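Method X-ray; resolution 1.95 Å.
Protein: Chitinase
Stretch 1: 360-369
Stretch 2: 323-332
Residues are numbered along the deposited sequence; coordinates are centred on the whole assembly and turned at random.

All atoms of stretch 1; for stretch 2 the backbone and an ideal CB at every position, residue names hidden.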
# COMPACT_ATOMS: atom_id res chain seq x y z
N GLU A 360 13.11 29.21 -9.88
CA GLU A 360 12.18 29.65 -10.89
C GLU A 360 11.41 28.47 -11.48
O GLU A 360 10.25 28.61 -11.80
CB GLU A 360 12.90 30.38 -12.01
CG GLU A 360 13.47 31.75 -11.58
CD GLU A 360 13.87 32.63 -12.76
OE1 GLU A 360 13.64 32.21 -13.92
OE2 GLU A 360 14.41 33.73 -12.52
N VAL A 361 12.09 27.34 -11.64
CA VAL A 361 11.44 26.06 -12.01
C VAL A 361 11.89 25.05 -10.97
O VAL A 361 12.99 24.50 -11.06
CB VAL A 361 11.82 25.62 -13.38
CG1 VAL A 361 10.98 24.41 -13.85
CG2 VAL A 361 11.66 26.80 -14.37
N LEU A 362 11.03 24.79 -9.98
CA LEU A 362 11.36 23.88 -8.88
C LEU A 362 11.85 22.51 -9.39
O LEU A 362 12.89 22.02 -8.94
CB LEU A 362 10.14 23.75 -7.97
CG LEU A 362 10.38 22.93 -6.70
CD1 LEU A 362 11.23 23.71 -5.64
CD2 LEU A 362 9.05 22.49 -6.11
N TRP A 363 11.18 21.91 -10.38
CA TRP A 363 11.49 20.53 -10.68
C TRP A 363 12.88 20.41 -11.31
O TRP A 363 13.53 19.39 -11.17
CB TRP A 363 10.44 19.88 -11.60
CG TRP A 363 10.37 20.36 -13.00
CD1 TRP A 363 9.53 21.35 -13.51
CD2 TRP A 363 11.10 19.84 -14.11
NE1 TRP A 363 9.77 21.50 -14.86
CE2 TRP A 363 10.69 20.56 -15.25
CE3 TRP A 363 12.07 18.85 -14.24
CZ2 TRP A 363 11.22 20.31 -16.50
CZ3 TRP A 363 12.58 18.59 -15.50
CH2 TRP A 363 12.16 19.32 -16.61
N LYS A 364 13.35 21.45 -11.98
CA LYS A 364 14.69 21.41 -12.57
C LYS A 364 15.77 21.60 -11.53
O LYS A 364 16.83 20.99 -11.60
CB LYS A 364 14.82 22.47 -13.66
CG LYS A 364 14.06 22.09 -14.93
CD LYS A 364 14.36 23.14 -16.00
CE LYS A 364 13.39 23.03 -17.17
NZ LYS A 364 13.61 24.11 -18.19
N GLU A 365 15.50 22.43 -10.55
CA GLU A 365 16.48 22.65 -9.49
C GLU A 365 16.64 21.43 -8.60
O GLU A 365 17.71 21.23 -8.05
CB GLU A 365 16.06 23.83 -8.64
CG GLU A 365 16.47 25.11 -9.23
CD GLU A 365 17.28 25.89 -8.25
OE1 GLU A 365 18.20 25.28 -7.64
OE2 GLU A 365 16.98 27.10 -8.06
N PHE A 366 15.56 20.70 -8.39
CA PHE A 366 15.56 19.58 -7.46
C PHE A 366 15.60 18.22 -8.12
O PHE A 366 15.50 17.21 -7.46
CB PHE A 366 14.37 19.69 -6.52
CG PHE A 366 14.58 20.65 -5.39
CD1 PHE A 366 14.47 22.00 -5.59
CD2 PHE A 366 14.91 20.19 -4.14
CE1 PHE A 366 14.67 22.89 -4.55
CE2 PHE A 366 15.11 21.07 -3.09
CZ PHE A 366 15.00 22.42 -3.31
N ASN A 367 15.74 18.20 -9.44
CA ASN A 367 15.75 16.95 -10.17
C ASN A 367 14.53 16.08 -9.86
O ASN A 367 14.65 14.91 -9.54
CB ASN A 367 17.05 16.20 -9.92
CG ASN A 367 18.25 17.00 -10.36
OD1 ASN A 367 18.45 17.25 -11.54
ND2 ASN A 367 19.05 17.44 -9.40
N MET A 368 13.35 16.69 -9.94
CA MET A 368 12.08 16.04 -9.66
C MET A 368 11.31 15.77 -10.95
O MET A 368 10.12 16.00 -11.04
CB MET A 368 11.21 16.85 -8.72
CG MET A 368 11.92 17.55 -7.60
SD MET A 368 10.83 18.80 -6.94
CE MET A 368 9.31 17.90 -6.81
N GLU A 369 12.02 15.33 -11.96
CA GLU A 369 11.38 14.99 -13.21
C GLU A 369 10.39 13.84 -13.07
O GLU A 369 9.38 13.80 -13.75
CB GLU A 369 12.40 14.68 -14.29
CG GLU A 369 11.79 14.67 -15.67
CD GLU A 369 12.76 15.06 -16.75
OE1 GLU A 369 13.96 15.13 -16.47
OE2 GLU A 369 12.30 15.28 -17.88
N UNK A 323 8.84 31.02 -5.81
CA UNK A 323 8.88 31.77 -7.09
C UNK A 323 8.24 31.03 -8.25
O UNK A 323 7.81 31.65 -9.22
CB UNK A 323 10.33 32.10 -7.46
N UNK A 324 8.19 29.70 -8.20
CA UNK A 324 7.62 28.90 -9.30
C UNK A 324 6.11 28.77 -9.01
O UNK A 324 5.68 28.20 -7.99
CB UNK A 324 8.29 27.53 -9.41
N UNK A 325 5.29 29.37 -9.87
CA UNK A 325 3.86 29.32 -9.56
C UNK A 325 3.26 27.87 -9.69
O UNK A 325 2.16 27.61 -9.23
CB UNK A 325 3.12 30.28 -10.49
N UNK A 326 3.99 26.95 -10.29
CA UNK A 326 3.50 25.57 -10.46
C UNK A 326 4.16 24.65 -9.41
O UNK A 326 4.04 23.41 -9.50
CB UNK A 326 3.79 25.06 -11.87
N UNK A 327 4.86 25.25 -8.43
CA UNK A 327 5.60 24.47 -7.44
C UNK A 327 4.74 23.37 -6.75
O UNK A 327 5.18 22.23 -6.70
CB UNK A 327 6.17 25.42 -6.38
N UNK A 328 3.57 23.70 -6.21
CA UNK A 328 2.76 22.73 -5.52
C UNK A 328 2.41 21.54 -6.45
O UNK A 328 2.51 20.34 -6.08
CB UNK A 328 1.49 23.40 -4.99
N UNK A 329 1.97 21.88 -7.65
CA UNK A 329 1.56 20.87 -8.65
C UNK A 329 2.75 19.97 -9.02
O UNK A 329 2.59 18.76 -9.19
CB UNK A 329 1.00 21.55 -9.90
N UNK A 330 3.93 20.55 -9.17
CA UNK A 330 5.12 19.76 -9.44
C UNK A 330 5.43 18.74 -8.29
O UNK A 330 5.75 17.58 -8.57
CB UNK A 330 6.31 20.70 -9.65
N UNK A 331 5.36 19.20 -7.05
CA UNK A 331 5.62 18.37 -5.86
C UNK A 331 4.60 17.23 -5.80
O UNK A 331 4.93 16.04 -5.62
CB UNK A 331 5.56 19.21 -4.58
N UNK A 332 3.34 17.59 -5.95
CA UNK A 332 2.28 16.59 -5.87
C UNK A 332 2.40 15.57 -7.04
O UNK A 332 2.27 14.37 -6.81
CB UNK A 332 0.91 17.28 -5.89

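Position 323 has its CA-to-CB bond toward stretch 1, but the ideal CB lies 4.6 Å from E360 CA, beside the backbone of E360 and not over a pocket. Many side chains would fit, polar or charged ones especially. The residue is K323, whose extended chain (chi2 to chi4 all t) carries its end away from stretch 1.

Position 324 is far more constrained. Its ideal CB is 3.3 Å from E360 O and 3.9 Å from L362 N, a donor at the first turn of a helix, where amides lack an acceptor from a preceding turn. A short acceptor such as Asp, Asn or Ser would suit. The residue is D324: with chi1 at t, OD2 accepts a hydrogen bond from L362 N (2.8 Å, 153°). The other carboxylate oxygen, D324 OD1, accepts one from the backbone N of position 326 at 2.8 Å, supporting the type I turn that begins here.

Position 325 points away, with no stretch 1 atom within 5.5 Å of its ideal CB. A phi of -69° at the second residue of the turn admits proline among many others, and P325 is found.

Position 326, at the N-cap of the helix, points sideways with nothing nearby. W326 leads its indole away.

Position 327 points sideways, its ideal CB 4.1 Å from L362 CD2. A small apolar side chain suits this spacing; A327 makes that contact with its methyl group, while A327 O lies 3.9 Å from L362 CD2.

Position 328 points away and 329 is out of reach. E328 and T329 bond elsewhere in the structure.

Position 330 points toward stretch 1, with its ideal CB 4.6 Å from W363 CB and 4.8 Å from L362 CD2. The backbone amide of W363 lies farther on, so a longer acceptor, Glu or Gln, could reach it, while an apolar chain could pack on the leucine. In E330, chi1 m and chi2 t bring OE1 to 2.9 Å from W363 N in a weak hydrogen bond (126°). E330 OE1 also sits near the plane of the W363 ring, at its edge, 3.5 Å from W363 CD1. E330 OE2 lies 2.5 Å from D324 OD2, close enough that an acid group probably holds a proton.

Position 331 points sideways, its ideal CB 4.6 Å from M368 CE and 5.0 Å from L362 CD2. This apolar setting favours Ile, Leu, Val or Met. I331 places CG1 3.6 Å from L362 CD2 and 4.1 Å from M368 CE.

Position 332 points away and is unconstrained here; it is I332.

Stretch 2 323-332: KDPWAETEII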
# COMPACT_ATOMS: atom_id res chain seq x y z
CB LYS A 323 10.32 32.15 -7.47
CG LYS A 323 10.88 33.39 -6.70
CD LYS A 323 12.35 33.71 -7.09
CE LYS A 323 13.05 34.58 -5.98
NZ LYS A 323 14.56 34.67 -6.14
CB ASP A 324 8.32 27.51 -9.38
CG ASP A 324 7.76 26.61 -10.48
OD1 ASP A 324 6.72 26.92 -11.10
OD2 ASP A 324 8.40 25.58 -10.74
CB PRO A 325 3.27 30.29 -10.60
CG PRO A 325 4.18 30.17 -11.76
CD PRO A 325 5.57 30.03 -11.15
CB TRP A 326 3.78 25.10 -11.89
CG TRP A 326 2.84 25.65 -12.92
CD1 TRP A 326 2.94 26.85 -13.58
CD2 TRP A 326 1.66 25.01 -13.43
NE1 TRP A 326 1.87 27.00 -14.44
CE2 TRP A 326 1.08 25.89 -14.38
CE3 TRP A 326 1.02 23.80 -13.16
CZ2 TRP A 326 -0.10 25.59 -15.07
CZ3 TRP A 326 -0.14 23.50 -13.85
CH2 TRP A 326 -0.69 24.39 -14.78
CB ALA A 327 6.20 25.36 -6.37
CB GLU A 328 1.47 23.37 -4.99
CG GLU A 328 0.55 22.31 -4.34
CD GLU A 328 -0.72 22.88 -3.72
OE1 GLU A 328 -1.33 23.79 -4.35
OE2 GLU A 328 -1.12 22.39 -2.65
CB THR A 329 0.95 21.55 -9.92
OG1 THR A 329 -0.25 22.27 -9.51
CG2 THR A 329 0.56 20.48 -10.96
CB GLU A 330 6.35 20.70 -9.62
CG GLU A 330 6.25 21.49 -10.94
CD GLU A 330 7.22 22.65 -10.95
OE1 GLU A 330 8.35 22.47 -10.46
OE2 GLU A 330 6.87 23.73 -11.42
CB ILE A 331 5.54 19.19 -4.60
CG1 ILE A 331 6.72 20.18 -4.56
CG2 ILE A 331 5.58 18.29 -3.34
CD1 ILE A 331 6.65 21.20 -3.43
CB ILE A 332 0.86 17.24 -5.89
CG1 ILE A 332 0.56 18.04 -4.61
CG2 ILE A 332 -0.26 16.17 -6.04
CD1 ILE A 332 0.84 17.32 -3.29
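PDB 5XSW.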